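Local coordinates for protein O-succinylhomoserine sulfhydrylase (Mycobacterium tuberculosis, PDB 3NDN) that probably makes L-homocysteine from O-succinyl-L-homoserine and hydrogen sulfide, using pyridoxal 5'-phosphate, in methionine biosynthesis, at residues S104-V109 and G131-V136; G233-G238 and A267-K272. All coordinates share one frame; numbering follows the deposited sequence.

Interaction 1. Residues S104-V109 and G131-V136; sequences SGMAAV and GSCFVV
Met106 lays its bent side chain against the first turn of helix 131-143, over Ser132 and Cys133. Its CG is anti to the carbonyl carbon (chi1 -76°), and bends at chi2 and chi3 bring the methyl down on the backbone. Met106 CE lies 3.4 Å from Ser132 C and equally near Cys133 N, so it rests on the peptide link between them. The same methyl meets Val136 CG2 at 3.8 Å. Met106 SD and Cys133 SG pack sulfur to sulfur at 3.7 Å. Val109, one turn after Met106, straddles that thiol: its CG1 and CG2 each stand 4.1 Å from Cys133 SG. The axes of the short segments 105-109 and 131-136 point the same general way, 29° apart, and come within 10.6 Å. Both helices pack on the large sheet of the PLP-binding domain, where Val109 and Cys133 also touch Phe171. The N-terminus of helix 105-114 is a phosphate-binding site: Gly105 N and Met106 N donate hydrogen bonds to phosphate oxygens of the modified lysine at position 227. Ser104 N-caps this helix, its OG accepting from Ala107 N at 3.1 Å. His257 of the second subunit packs on Met106 and Val136 and is hydrogen-bonded through ND1 to Ser132 OG.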
ATOM      1  N   SER A 104      11.127 -12.429   7.742  1.00 25.48           N
ATOM      2  CA  SER A 104      11.779 -13.118   6.604  1.00 25.40           C
ATOM      3  C   SER A 104      11.880 -14.608   6.891  1.00 26.15           C
ATOM      4  O   SER A 104      11.635 -15.035   8.020  1.00 26.25           O
ATOM      5  CB  SER A 104      13.180 -12.529   6.347  1.00 26.36           C
ATOM      6  OG  SER A 104      14.095 -12.895   7.382  1.00 25.76           O
ATOM      7  N   GLY A 105      12.231 -15.411   5.880  1.00 26.03           N
ATOM      8  CA  GLY A 105      12.506 -16.832   6.103  1.00 26.04           C
ATOM      9  C   GLY A 105      13.703 -17.081   7.027  1.00 26.73           C
ATOM     10  O   GLY A 105      13.637 -17.942   7.892  1.00 26.77           O
ATOM     11  N   MET A 106      14.784 -16.315   6.865  1.00 27.21           N
ATOM     12  CA  MET A 106      15.959 -16.460   7.745  1.00 28.36           C
ATOM     13  C   MET A 106      15.654 -16.100   9.212  1.00 28.56           C
ATOM     14  O   MET A 106      16.197 -16.724  10.143  1.00 29.00           O
ATOM     15  CB  MET A 106      17.159 -15.663   7.221  1.00 28.49           C
ATOM     16  CG  MET A 106      17.889 -16.302   6.022  1.00 28.56           C
ATOM     17  SD  MET A 106      18.143 -18.097   6.094  1.00 31.58           S
ATOM     18  CE  MET A 106      19.238 -18.274   7.506  1.00 32.30           C
ATOM     19  N   ALA A 107      14.773 -15.124   9.410  1.00 28.55           N
ATOM     20  CA  ALA A 107      14.258 -14.806  10.748  1.00 28.47           C
ATOM     21  C   ALA A 107      13.530 -16.003  11.372  1.00 29.11           C
ATOM     22  O   ALA A 107      13.711 -16.263  12.566  1.00 28.94           O
ATOM     23  CB  ALA A 107      13.370 -13.586  10.715  1.00 27.99           C
ATOM     24  N   ALA A 108      12.738 -16.741  10.572  1.00 28.92           N
ATOM     25  CA  ALA A 108      12.104 -17.980  11.051  1.00 28.71           C
ATOM     26  C   ALA A 108      13.137 -19.059  11.428  1.00 29.50           C
ATOM     27  O   ALA A 108      13.009 -19.680  12.472  1.00 28.93           O
ATOM     28  CB  ALA A 108      11.080 -18.540  10.023  1.00 28.09           C
ATOM     29  N   VAL A 109      14.138 -19.272  10.566  1.00 29.84           N
ATOM     30  CA  VAL A 109      15.202 -20.242  10.826  1.00 31.08           C
ATOM     31  C   VAL A 109      15.999 -19.928  12.106  1.00 31.08           C
ATOM     32  O   VAL A 109      16.162 -20.807  12.971  1.00 30.37           O
ATOM     33  CB  VAL A 109      16.181 -20.372   9.608  1.00 30.53           C
ATOM     34  CG1 VAL A 109      17.354 -21.294   9.948  1.00 31.69           C
ATOM     35  CG2 VAL A 109      15.439 -20.863   8.380  1.00 30.89           C
ATOM     36  N   GLY A 131      22.985 -21.160   1.814  1.00 36.35           N
ATOM     37  CA  GLY A 131      24.117 -20.368   2.329  1.00 35.98           C
ATOM     38  C   GLY A 131      23.965 -19.765   3.719  1.00 35.81           C
ATOM     39  O   GLY A 131      24.763 -20.067   4.629  1.00 36.34           O
ATOM     40  N   SER A 132      22.960 -18.902   3.883  1.00 34.62           N
ATOM     41  CA  SER A 132      22.684 -18.250   5.168  1.00 34.64           C
ATOM     42  C   SER A 132      22.299 -19.225   6.300  1.00 34.15           C
ATOM     43  O   SER A 132      22.649 -18.984   7.459  1.00 34.49           O
ATOM     44  CB  SER A 132      21.620 -17.164   5.011  1.00 34.04           C
ATOM     45  OG  SER A 132      22.126 -16.030   4.327  1.00 34.96           O
ATOM     46  N   CYS A 133      21.568 -20.297   5.983  1.00 33.93           N
ATOM     47  CA  CYS A 133      21.291 -21.345   6.989  1.00 34.20           C
ATOM     48  C   CYS A 133      22.583 -22.008   7.520  1.00 34.51           C
ATOM     49  O   CYS A 133      22.684 -22.293   8.720  1.00 34.10           O
ATOM     50  CB  CYS A 133      20.325 -22.415   6.464  1.00 34.76           C
ATOM     51  SG  CYS A 133      18.658 -21.797   6.051  1.00 33.79           S
ATOM     52  N   PHE A 134      23.549 -22.256   6.626  1.00 34.79           N
ATOM     53  CA  PHE A 134      24.847 -22.826   7.019  1.00 36.22           C
ATOM     54  C   PHE A 134      25.610 -21.866   7.940  1.00 36.16           C
ATOM     55  O   PHE A 134      26.165 -22.300   8.956  1.00 36.99           O
ATOM     56  CB  PHE A 134      25.704 -23.232   5.791  1.00 36.15           C
ATOM     57  CG  PHE A 134      27.020 -23.914   6.152  1.00 38.74           C
ATOM     58  CD1 PHE A 134      27.062 -25.285   6.425  1.00 39.65           C
ATOM     59  CD2 PHE A 134      28.210 -23.185   6.208  1.00 39.48           C
ATOM     60  CE1 PHE A 134      28.270 -25.923   6.767  1.00 42.68           C
ATOM     61  CE2 PHE A 134      29.429 -23.815   6.559  1.00 41.78           C
ATOM     62  CZ  PHE A 134      29.452 -25.180   6.834  1.00 42.24           C
ATOM     63  N   VAL A 135      25.604 -20.573   7.608  1.00 35.90           N
ATOM     64  CA  VAL A 135      26.281 -19.546   8.429  1.00 36.15           C
ATOM     65  C   VAL A 135      25.679 -19.481   9.842  1.00 35.78           C
ATOM     66  O   VAL A 135      26.415 -19.363  10.821  1.00 36.20           O
ATOM     67  CB  VAL A 135      26.244 -18.131   7.774  1.00 36.36           C
ATOM     68  CG1 VAL A 135      26.788 -17.065   8.732  1.00 36.90           C
ATOM     69  CG2 VAL A 135      27.006 -18.113   6.457  1.00 35.81           C
ATOM     70  N   VAL A 136      24.351 -19.583   9.933  1.00 34.60           N
ATOM     71  CA  VAL A 136      23.639 -19.616  11.222  1.00 34.43           C
ATOM     72  C   VAL A 136      24.094 -20.833  12.066  1.00 35.10           C
ATOM     73  O   VAL A 136      24.373 -20.693  13.257  1.00 34.68           O
ATOM     74  CB  VAL A 136      22.076 -19.645  11.036  1.00 34.04           C
ATOM     75  CG1 VAL A 136      21.363 -20.080  12.314  1.00 34.32           C
ATOM     76  CG2 VAL A 136      21.540 -18.283  10.582  1.00 33.50           C
TER

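Interaction 2. Residues G233-G238 and A267-K272; sequences GRVLGG and AWVLLK
The guanidinium of Arg234 lies flat against a methyl of Val269. Val269 CG1 sits over the centre of the planar group, with Arg234 CZ as its nearest atom at 3.7 Å. The two side chains cross obliquely. A bend at chi3 (-62°) turns the end of the arginine so that this face meets the helix. Val269 CG1 is anti to its own backbone N (chi1 175°), which points the methyl outward at the loop.

The polar rim of the arginine is held separately. Arg234 NE forms a salt bridge with Asp230, which also accepts from Val235 N, so one carboxylate ties both the side chain and the backbone of the loop. A water joins the rim to the helix. It donates to Val269 O at 2.8 Å and accepts a weak bond from Arg234 NH1 at 3.0 Å.

Val235 meets Val269 tip to tip, CG2 to CG1 at 4.0 Å. The same Val235 CG2 crosses Leu270 obliquely and lies 4.0 Å from Leu270 CD2. This methyl therefore fits between two consecutive residues of the helix. The other branch, Leu270 CD1, rests on the loop backbone, 4.1 Å from Gly237 CA. Gly237 lets the leucine come in here, because a CB at this position would clash with CD1.

Segment 233-238 is the last part of the loop from strand 220-224 and ends on the first residue of strand 238-242 of the large sheet, where Gly238 is hydrogen-bonded to Thr102 through the backbone. Leu236 O accepts from Asn266 ND2, a second tie to helix 264-273. Arg234 packs on Trp268 of the third subunit, and Trp268 on that subunit's Arg234. Behind the contact, Ala267, Leu270 and Leu271 pack on helix 81-94, so helix 264-273 lies between that helix and the loop.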
ATOM      1  N   GLY A 233       7.210 -12.369  -6.469  1.00 26.26           N
ATOM      2  CA  GLY A 233       8.449 -11.614  -6.224  1.00 27.41           C
ATOM      3  C   GLY A 233       8.388 -10.245  -5.565  1.00 27.90           C
ATOM      4  O   GLY A 233       9.355  -9.464  -5.695  1.00 28.79           O
ATOM      5  N   ARG A 234       7.336  -9.997  -4.779  1.00 28.42           N
ATOM      6  CA  ARG A 234       6.998  -8.642  -4.253  1.00 28.64           C
ATOM      7  C   ARG A 234       7.582  -8.250  -2.876  1.00 29.19           C
ATOM      8  O   ARG A 234       8.171  -7.141  -2.738  1.00 28.47           O
ATOM      9  CB  ARG A 234       5.483  -8.441  -4.222  1.00 29.58           C
ATOM     10  CG  ARG A 234       4.801  -8.390  -5.578  1.00 29.54           C
ATOM     11  CD  ARG A 234       3.300  -8.695  -5.455  1.00 30.30           C
ATOM     12  NE  ARG A 234       3.015 -10.037  -4.933  1.00 29.54           N
ATOM     13  CZ  ARG A 234       1.782 -10.510  -4.746  1.00 30.03           C
ATOM     14  NH1 ARG A 234       0.725  -9.746  -5.019  1.00 30.96           N
ATOM     15  NH2 ARG A 234       1.595 -11.748  -4.281  1.00 26.86           N
ATOM     16  N   VAL A 235       7.396  -9.120  -1.865  1.00 27.41           N
ATOM     17  CA  VAL A 235       7.761  -8.802  -0.476  1.00 27.83           C
ATOM     18  C   VAL A 235       8.475  -9.977   0.260  1.00 27.77           C
ATOM     19  O   VAL A 235       8.497 -11.123  -0.231  1.00 27.78           O
ATOM     20  CB  VAL A 235       6.526  -8.284   0.396  1.00 27.53           C
ATOM     21  CG1 VAL A 235       5.780  -7.096  -0.279  1.00 28.31           C
ATOM     22  CG2 VAL A 235       5.559  -9.425   0.743  1.00 26.99           C
ATOM     23  N   LEU A 236       9.078  -9.679   1.411  1.00 28.13           N
ATOM     24  CA  LEU A 236       9.636 -10.726   2.287  1.00 27.85           C
ATOM     25  C   LEU A 236       8.735 -11.063   3.482  1.00 27.98           C
ATOM     26  O   LEU A 236       7.976 -10.208   3.988  1.00 28.37           O
ATOM     27  CB  LEU A 236      11.039 -10.334   2.786  1.00 28.58           C
ATOM     28  CG  LEU A 236      12.177 -10.309   1.758  1.00 30.66           C
ATOM     29  CD1 LEU A 236      12.372  -8.903   1.269  1.00 34.40           C
ATOM     30  CD2 LEU A 236      13.458 -10.801   2.400  1.00 34.38           C
ATOM     31  N   GLY A 237       8.861 -12.298   3.966  1.00 27.73           N
ATOM     32  CA  GLY A 237       8.189 -12.728   5.184  1.00 26.73           C
ATOM     33  C   GLY A 237       8.554 -14.171   5.486  1.00 26.24           C
ATOM     34  O   GLY A 237       9.216 -14.840   4.675  1.00 26.30           O
ATOM     35  N   GLY A 238       8.123 -14.657   6.637  1.00 26.08           N
ATOM     36  CA  GLY A 238       8.305 -16.086   6.986  1.00 26.73           C
ATOM     37  C   GLY A 238       7.375 -16.532   8.090  1.00 27.71           C
ATOM     38  O   GLY A 238       6.542 -15.747   8.555  1.00 27.21           O
ATOM     39  N   ALA A 267       1.775  -8.790   5.455  1.00 25.36           N
ATOM     40  CA  ALA A 267       0.839  -9.847   5.880  1.00 25.39           C
ATOM     41  C   ALA A 267      -0.380  -9.901   4.942  1.00 25.46           C
ATOM     42  O   ALA A 267      -0.854 -10.985   4.596  1.00 25.99           O
ATOM     43  CB  ALA A 267       0.383  -9.613   7.344  1.00 25.54           C
ATOM     44  N   TRP A 268      -0.874  -8.733   4.539  1.00 25.34           N
ATOM     45  CA  TRP A 268      -1.985  -8.636   3.570  1.00 25.66           C
ATOM     46  C   TRP A 268      -1.559  -9.218   2.205  1.00 25.99           C
ATOM     47  O   TRP A 268      -2.281 -10.054   1.624  1.00 26.26           O
ATOM     48  CB  TRP A 268      -2.447  -7.177   3.443  1.00 26.36           C
ATOM     49  CG  TRP A 268      -3.475  -6.906   2.366  1.00 25.93           C
ATOM     50  CD1 TRP A 268      -4.824  -7.140   2.433  1.00 27.63           C
ATOM     51  CD2 TRP A 268      -3.232  -6.325   1.083  1.00 27.39           C
ATOM     52  NE1 TRP A 268      -5.435  -6.733   1.267  1.00 28.49           N
ATOM     53  CE2 TRP A 268      -4.480  -6.243   0.415  1.00 28.85           C
ATOM     54  CE3 TRP A 268      -2.073  -5.877   0.421  1.00 28.16           C
ATOM     55  CZ2 TRP A 268      -4.610  -5.712  -0.879  1.00 29.40           C
ATOM     56  CZ3 TRP A 268      -2.198  -5.344  -0.865  1.00 29.19           C
ATOM     57  CH2 TRP A 268      -3.464  -5.272  -1.504  1.00 28.36           C
ATOM     58  N   VAL A 269      -0.388  -8.814   1.717  1.00 24.72           N
ATOM     59  CA  VAL A 269       0.149  -9.373   0.457  1.00 24.58           C
ATOM     60  C   VAL A 269       0.209 -10.925   0.469  1.00 24.27           C
ATOM     61  O   VAL A 269      -0.263 -11.593  -0.476  1.00 24.56           O
ATOM     62  CB  VAL A 269       1.536  -8.771   0.073  1.00 24.13           C
ATOM     63  CG1 VAL A 269       2.102  -9.483  -1.185  1.00 24.91           C
ATOM     64  CG2 VAL A 269       1.426  -7.264  -0.173  1.00 26.92           C
ATOM     65  N   LEU A 270       0.754 -11.481   1.555  1.00 23.83           N
ATOM     66  CA  LEU A 270       0.963 -12.910   1.690  1.00 23.47           C
ATOM     67  C   LEU A 270      -0.317 -13.732   1.895  1.00 23.32           C
ATOM     68  O   LEU A 270      -0.432 -14.798   1.332  1.00 22.16           O
ATOM     69  CB  LEU A 270       1.996 -13.208   2.796  1.00 23.22           C
ATOM     70  CG  LEU A 270       3.392 -12.603   2.564  1.00 24.47           C
ATOM     71  CD1 LEU A 270       4.339 -12.892   3.736  1.00 27.05           C
ATOM     72  CD2 LEU A 270       4.016 -13.093   1.249  1.00 24.79           C
ATOM     73  N   LEU A 271      -1.261 -13.251   2.713  1.00 22.65           N
ATOM     74  CA  LEU A 271      -2.531 -13.971   2.929  1.00 23.43           C
ATOM     75  C   LEU A 271      -3.396 -14.044   1.658  1.00 24.39           C
ATOM     76  O   LEU A 271      -4.131 -15.028   1.447  1.00 24.67           O
ATOM     77  CB  LEU A 271      -3.326 -13.348   4.131  1.00 23.46           C
ATOM     78  CG  LEU A 271      -4.022 -11.984   4.022  1.00 22.92           C
ATOM     79  CD1 LEU A 271      -5.477 -12.126   3.401  1.00 24.24           C
ATOM     80  CD2 LEU A 271      -4.123 -11.268   5.379  1.00 23.69           C
ATOM     81  N   LYS A 272      -3.297 -13.025   0.800  1.00 23.74           N
ATOM     82  CA  LYS A 272      -4.013 -13.038  -0.457  1.00 24.20           C
ATOM     83  C   LYS A 272      -3.242 -13.973  -1.424  1.00 24.42           C
ATOM     84  O   LYS A 272      -3.851 -14.645  -2.240  1.00 24.96           O
ATOM     85  CB  LYS A 272      -4.154 -11.617  -1.045  1.00 24.23           C
ATOM     86  CG  LYS A 272      -4.999 -10.632  -0.188  1.00 25.55           C
ATOM     87  CD  LYS A 272      -6.452 -11.129   0.057  1.00 26.41           C
ATOM     88  CE  LYS A 272      -7.353 -10.881  -1.139  1.00 26.66           C
ATOM     89  NZ  LYS A 272      -8.762 -11.380  -0.906  1.00 29.78           N
TER
HETATM   90  O   HOH W   1      -1.226 -10.750  -3.001  1.00 19.50           O

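How the interactions relate
Both contacts belong to the PLP-binding part of the chain, around its seven-stranded sheet; their centres are about 18 Å apart. Both segments of interaction 1 precede both segments of interaction 2 in the sequence. Their nearest atoms come within about 3 Å, but they do not touch. Strand 98-102 leads into helix 105-114 of interaction 1, and its sheet neighbour, strand 238-242, follows the loop of interaction 2. The cofactor-bearing lysine at position 227 falls between the two contacts in sequence. Segment 104-109 binds the cofactor phosphate and also meets the second subunit, so the cofactor site lies close to that interface. Interaction 2 touches the second subunit too and also reaches the third.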